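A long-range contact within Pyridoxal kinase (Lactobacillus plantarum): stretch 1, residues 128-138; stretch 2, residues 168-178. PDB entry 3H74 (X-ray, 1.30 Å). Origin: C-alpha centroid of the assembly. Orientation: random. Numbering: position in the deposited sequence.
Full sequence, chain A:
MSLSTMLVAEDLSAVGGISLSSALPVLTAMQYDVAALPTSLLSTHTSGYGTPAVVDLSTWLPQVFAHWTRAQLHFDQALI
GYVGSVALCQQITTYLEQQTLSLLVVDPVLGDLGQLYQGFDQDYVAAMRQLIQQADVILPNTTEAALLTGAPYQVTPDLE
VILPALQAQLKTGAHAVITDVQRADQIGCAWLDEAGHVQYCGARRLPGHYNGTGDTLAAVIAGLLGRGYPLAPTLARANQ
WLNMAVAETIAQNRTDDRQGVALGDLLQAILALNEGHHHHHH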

# COMPACT_ATOMS: atom_id res chain seq x y z
N MSE A 128 -3.76 -10.75 8.71
CA MSE A 128 -2.79 -10.03 7.89
C MSE A 128 -1.50 -10.83 7.72
O MSE A 128 -0.91 -10.87 6.64
N ARG A 129 -1.07 -11.50 8.79
CA ARG A 129 0.14 -12.33 8.72
C ARG A 129 -0.05 -13.46 7.69
O ARG A 129 0.83 -13.78 7.04
N GLN A 130 -1.24 -13.99 7.58
CA GLN A 130 -1.52 -14.99 6.54
C GLN A 130 -1.50 -14.39 5.11
O GLN A 130 -0.95 -14.93 4.25
N LEU A 131 -2.12 -13.24 4.98
CA LEU A 131 -2.21 -12.57 3.68
C LEU A 131 -0.83 -12.16 3.14
O LEU A 131 -0.64 -12.24 2.00
N ILE A 132 0.08 -11.74 4.00
CA ILE A 132 1.40 -11.31 3.55
C ILE A 132 2.35 -12.46 3.21
O ILE A 132 3.41 -12.23 2.63
N GLN A 133 1.97 -13.69 3.56
CA GLN A 133 2.90 -14.83 3.52
C GLN A 133 3.49 -15.13 2.14
O GLN A 133 4.62 -15.62 2.04
N GLN A 134 2.75 -14.83 1.07
CA GLN A 134 3.28 -15.05 -0.28
C GLN A 134 3.59 -13.76 -1.04
O GLN A 134 3.91 -13.79 -2.24
N ALA A 135 3.53 -12.62 -0.35
CA ALA A 135 3.84 -11.34 -0.98
C ALA A 135 5.32 -11.26 -1.34
O ALA A 135 6.17 -11.76 -0.60
N ASP A 136 5.61 -10.64 -2.48
CA ASP A 136 6.99 -10.33 -2.83
C ASP A 136 7.52 -9.14 -2.04
O ASP A 136 8.70 -9.07 -1.70
N VAL A 137 6.64 -8.17 -1.78
CA VAL A 137 7.01 -6.96 -1.07
C VAL A 137 5.87 -6.60 -0.13
O VAL A 137 4.70 -6.64 -0.53
N ILE A 138 6.19 -6.27 1.11
CA ILE A 138 5.22 -5.68 2.04
C ILE A 138 5.70 -4.29 2.43
O ILE A 138 6.91 -4.03 2.47
N ALA A 168 11.41 -13.00 7.77
CA ALA A 168 11.33 -14.45 7.93
C ALA A 168 9.88 -14.96 7.91
O ALA A 168 9.64 -16.15 7.71
N GLN A 169 8.92 -14.04 8.10
CA GLN A 169 7.48 -14.31 7.97
C GLN A 169 7.00 -14.18 6.55
O GLN A 169 5.78 -14.15 6.28
N LEU A 170 7.94 -14.02 5.64
CA LEU A 170 7.63 -13.92 4.23
C LEU A 170 8.26 -15.12 3.54
O LEU A 170 9.17 -15.76 4.10
N LYS A 171 7.76 -15.44 2.36
CA LYS A 171 8.35 -16.49 1.54
C LYS A 171 9.81 -16.16 1.23
O LYS A 171 10.26 -15.02 1.37
N THR A 172 10.56 -17.18 0.80
CA THR A 172 11.96 -17.01 0.45
C THR A 172 12.10 -15.97 -0.67
O THR A 172 11.37 -16.02 -1.66
N GLY A 173 13.04 -15.04 -0.50
CA GLY A 173 13.33 -14.03 -1.52
C GLY A 173 12.51 -12.75 -1.46
O GLY A 173 12.80 -11.80 -2.19
N ALA A 174 11.50 -12.72 -0.60
CA ALA A 174 10.61 -11.56 -0.47
C ALA A 174 11.26 -10.44 0.34
O ALA A 174 12.30 -10.65 0.97
N HIS A 175 10.64 -9.26 0.33
CA HIS A 175 11.21 -8.07 0.94
C HIS A 175 10.24 -7.37 1.87
O HIS A 175 9.13 -6.99 1.45
N ALA A 176 10.66 -7.17 3.11
CA ALA A 176 9.95 -6.31 4.04
C ALA A 176 10.53 -4.90 3.93
O ALA A 176 11.74 -4.70 4.07
N VAL A 177 9.68 -3.93 3.65
CA VAL A 177 10.11 -2.54 3.52
C VAL A 177 9.32 -1.68 4.50
O VAL A 177 8.10 -1.57 4.37
N ILE A 178 9.99 -1.08 5.48
CA ILE A 178 9.33 -0.15 6.39
C ILE A 178 9.36 1.24 5.77
O ILE A 178 10.42 1.70 5.35

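Where two parallel strands are entered through loops, backbone pairing and side-chain packing can be read together. Residues 128-138 and 168-178 of this pyridoxal kinase illustrate the principle, burying 680 Å² between them. Three backbone hydrogen bonds fix the strands: His175 N to Asp136 O (2.8 Å), Ile138 N to His175 O (3.0 Å) and Val177 N to Ile138 O (3.0 Å).

Val137 and His175 (chi1 m) share one face of the sheet. Val137, in the t rotamer, brings CG2 to the edge of the His175 ring, 4.3 Å from CD2, while its CG1 lies 4.1 Å from Val177 CG2. On the other face Ile138 (chi1 p, chi2 t) lays CG1 4.1 Å from Ala176 CB. It also packs on Leu170, with Ile138 CG2 4.0 Å from Leu170 CD2 and Ile138 CG1 4.0 Å from Leu170 CD1. The forked end of Leu170 (m, t) is a bump between Ile138 and Ile132 (p, t): its CD2 sits 4.0 Å from Ile132 CD1 and 3.5 Å from Ile132 O. Ala174 CB points toward the first stretch and nestles 3.2 Å from Ala135 O. Gln169 (m, t) starts sideways, yet its OE1 comes within 3.8 Å of Arg129 CG and 4.0 Å of Ile132 CD1.

Alongside this packing, Lys171 supplies length. Its CB points toward the opposing loop, and after chi1 p the chain runs fully extended past Gln134, whose OE1 lies 3.6 Å from Lys171 CD. It ends in a salt bridge, Lys171 NZ to Asp136 OD2 at 2.8 Å, with a weak hydrogen bond from NZ to Gln134 O (3.2 Å). Asp136 (m) starts away but bends back to meet it.

Waters bridge the stretches. Water 1 lies 3.0 Å from Arg129 O and 3.2 Å from Gln169 O; water 2 accepts from Lys171 N (2.9 Å) and lies 2.7 Å from Ala135 O; water 3 donates to Asp136 OD2 (2.8 Å) and weakly to Gly173 O (3.3 Å).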

# COMPACT_ATOMS: atom_id res chain seq x y z
CB MSE A 128 -2.50 -8.66 8.49
CG MSE A 128 -1.66 -7.78 7.57
SE MSE A 128 -2.43 -7.51 5.80
CE MSE A 128 -4.20 -6.92 6.34
CB ARG A 129 0.49 -12.92 10.11
CG ARG A 129 1.03 -11.91 11.15
CD ARG A 129 1.45 -12.62 12.43
NE ARG A 129 1.79 -11.69 13.46
CZ ARG A 129 1.18 -11.59 14.61
NH1 ARG A 129 0.21 -12.41 14.92
NH2 ARG A 129 1.57 -10.72 15.46
CB GLN A 130 -2.88 -15.66 6.77
CG GLN A 130 -3.84 -14.68 7.35
CD GLN A 130 -5.36 -14.87 7.03
OE1 GLN A 130 -6.04 -15.68 7.74
NE2 GLN A 130 -5.89 -14.10 6.01
CB LEU A 131 -3.14 -11.33 3.80
CG LEU A 131 -3.27 -10.45 2.56
CD1 LEU A 131 -3.80 -11.27 1.37
CD2 LEU A 131 -4.24 -9.31 2.89
CB ILE A 132 2.10 -10.37 4.57
CG1 ILE A 132 2.43 -11.11 5.88
CG2 ILE A 132 1.28 -9.08 4.77
CD1 ILE A 132 3.26 -10.30 6.87
CB GLN A 133 2.28 -16.08 4.16
CG GLN A 133 1.22 -16.81 3.32
CD GLN A 133 0.22 -17.60 4.16
OE1 GLN A 133 0.36 -17.74 5.38
NE2 GLN A 133 -0.82 -18.11 3.51
CB GLN A 134 2.35 -15.98 -1.08
CG GLN A 134 2.35 -17.43 -0.57
CD GLN A 134 3.71 -18.12 -0.70
OE1 GLN A 134 4.30 -18.16 -1.78
NE2 GLN A 134 4.20 -18.68 0.40
CB ALA A 135 3.48 -10.20 -0.05
CB ASP A 136 7.10 -10.04 -4.32
CG ASP A 136 6.72 -11.23 -5.16
OD1 ASP A 136 5.69 -11.18 -5.86
OD2 ASP A 136 7.44 -12.25 -5.10
CB VAL A 137 7.26 -5.78 -2.05
CG1 VAL A 137 7.54 -4.49 -1.29
CG2 VAL A 137 8.43 -6.09 -2.98
CB ILE A 138 4.94 -6.56 3.28
CG1 ILE A 138 6.19 -6.77 4.14
CG2 ILE A 138 4.36 -7.89 2.86
CD1 ILE A 138 5.89 -7.23 5.56
CB ALA A 168 12.05 -14.89 9.19
CB GLN A 169 6.70 -13.26 8.72
CG GLN A 169 6.70 -13.34 10.21
CD GLN A 169 5.67 -12.41 10.78
OE1 GLN A 169 4.65 -12.12 10.14
NE2 GLN A 169 5.92 -11.91 11.98
CB LEU A 170 8.18 -12.60 3.67
CG LEU A 170 7.74 -11.28 4.34
CD1 LEU A 170 8.41 -10.08 3.69
CD2 LEU A 170 6.21 -11.09 4.34
CB LYS A 171 7.56 -16.65 0.23
CG LYS A 171 7.69 -15.46 -0.70
CD LYS A 171 6.93 -15.67 -1.98
CE LYS A 171 7.13 -14.49 -2.90
NZ LYS A 171 6.33 -14.64 -4.14
CB THR A 172 12.60 -18.35 0.02
OG1 THR A 172 12.22 -19.38 0.94
CG2 THR A 172 14.12 -18.24 -0.03
CB ALA A 174 9.30 -11.98 0.16
CB HIS A 175 11.61 -7.07 -0.14
CG HIS A 175 12.48 -7.65 -1.19
ND1 HIS A 175 13.82 -7.90 -0.99
CD2 HIS A 175 12.21 -8.06 -2.46
CE1 HIS A 175 14.34 -8.43 -2.08
NE2 HIS A 175 13.38 -8.54 -2.98
CB ALA A 176 10.09 -6.84 5.46
CB VAL A 177 9.87 -2.02 2.08
CG1 VAL A 177 10.34 -0.58 1.94
CG2 VAL A 177 10.54 -2.91 1.05
CB ILE A 178 9.96 -0.17 7.81
CG1 ILE A 178 9.84 -1.56 8.41
CG2 ILE A 178 9.29 0.87 8.71
CD1 ILE A 178 10.57 -1.74 9.75
O HOH W 1 3.37 -14.64 8.27
O HOH W 2 5.92 -13.29 1.60
O HOH W 3 9.93 -12.10 -3.89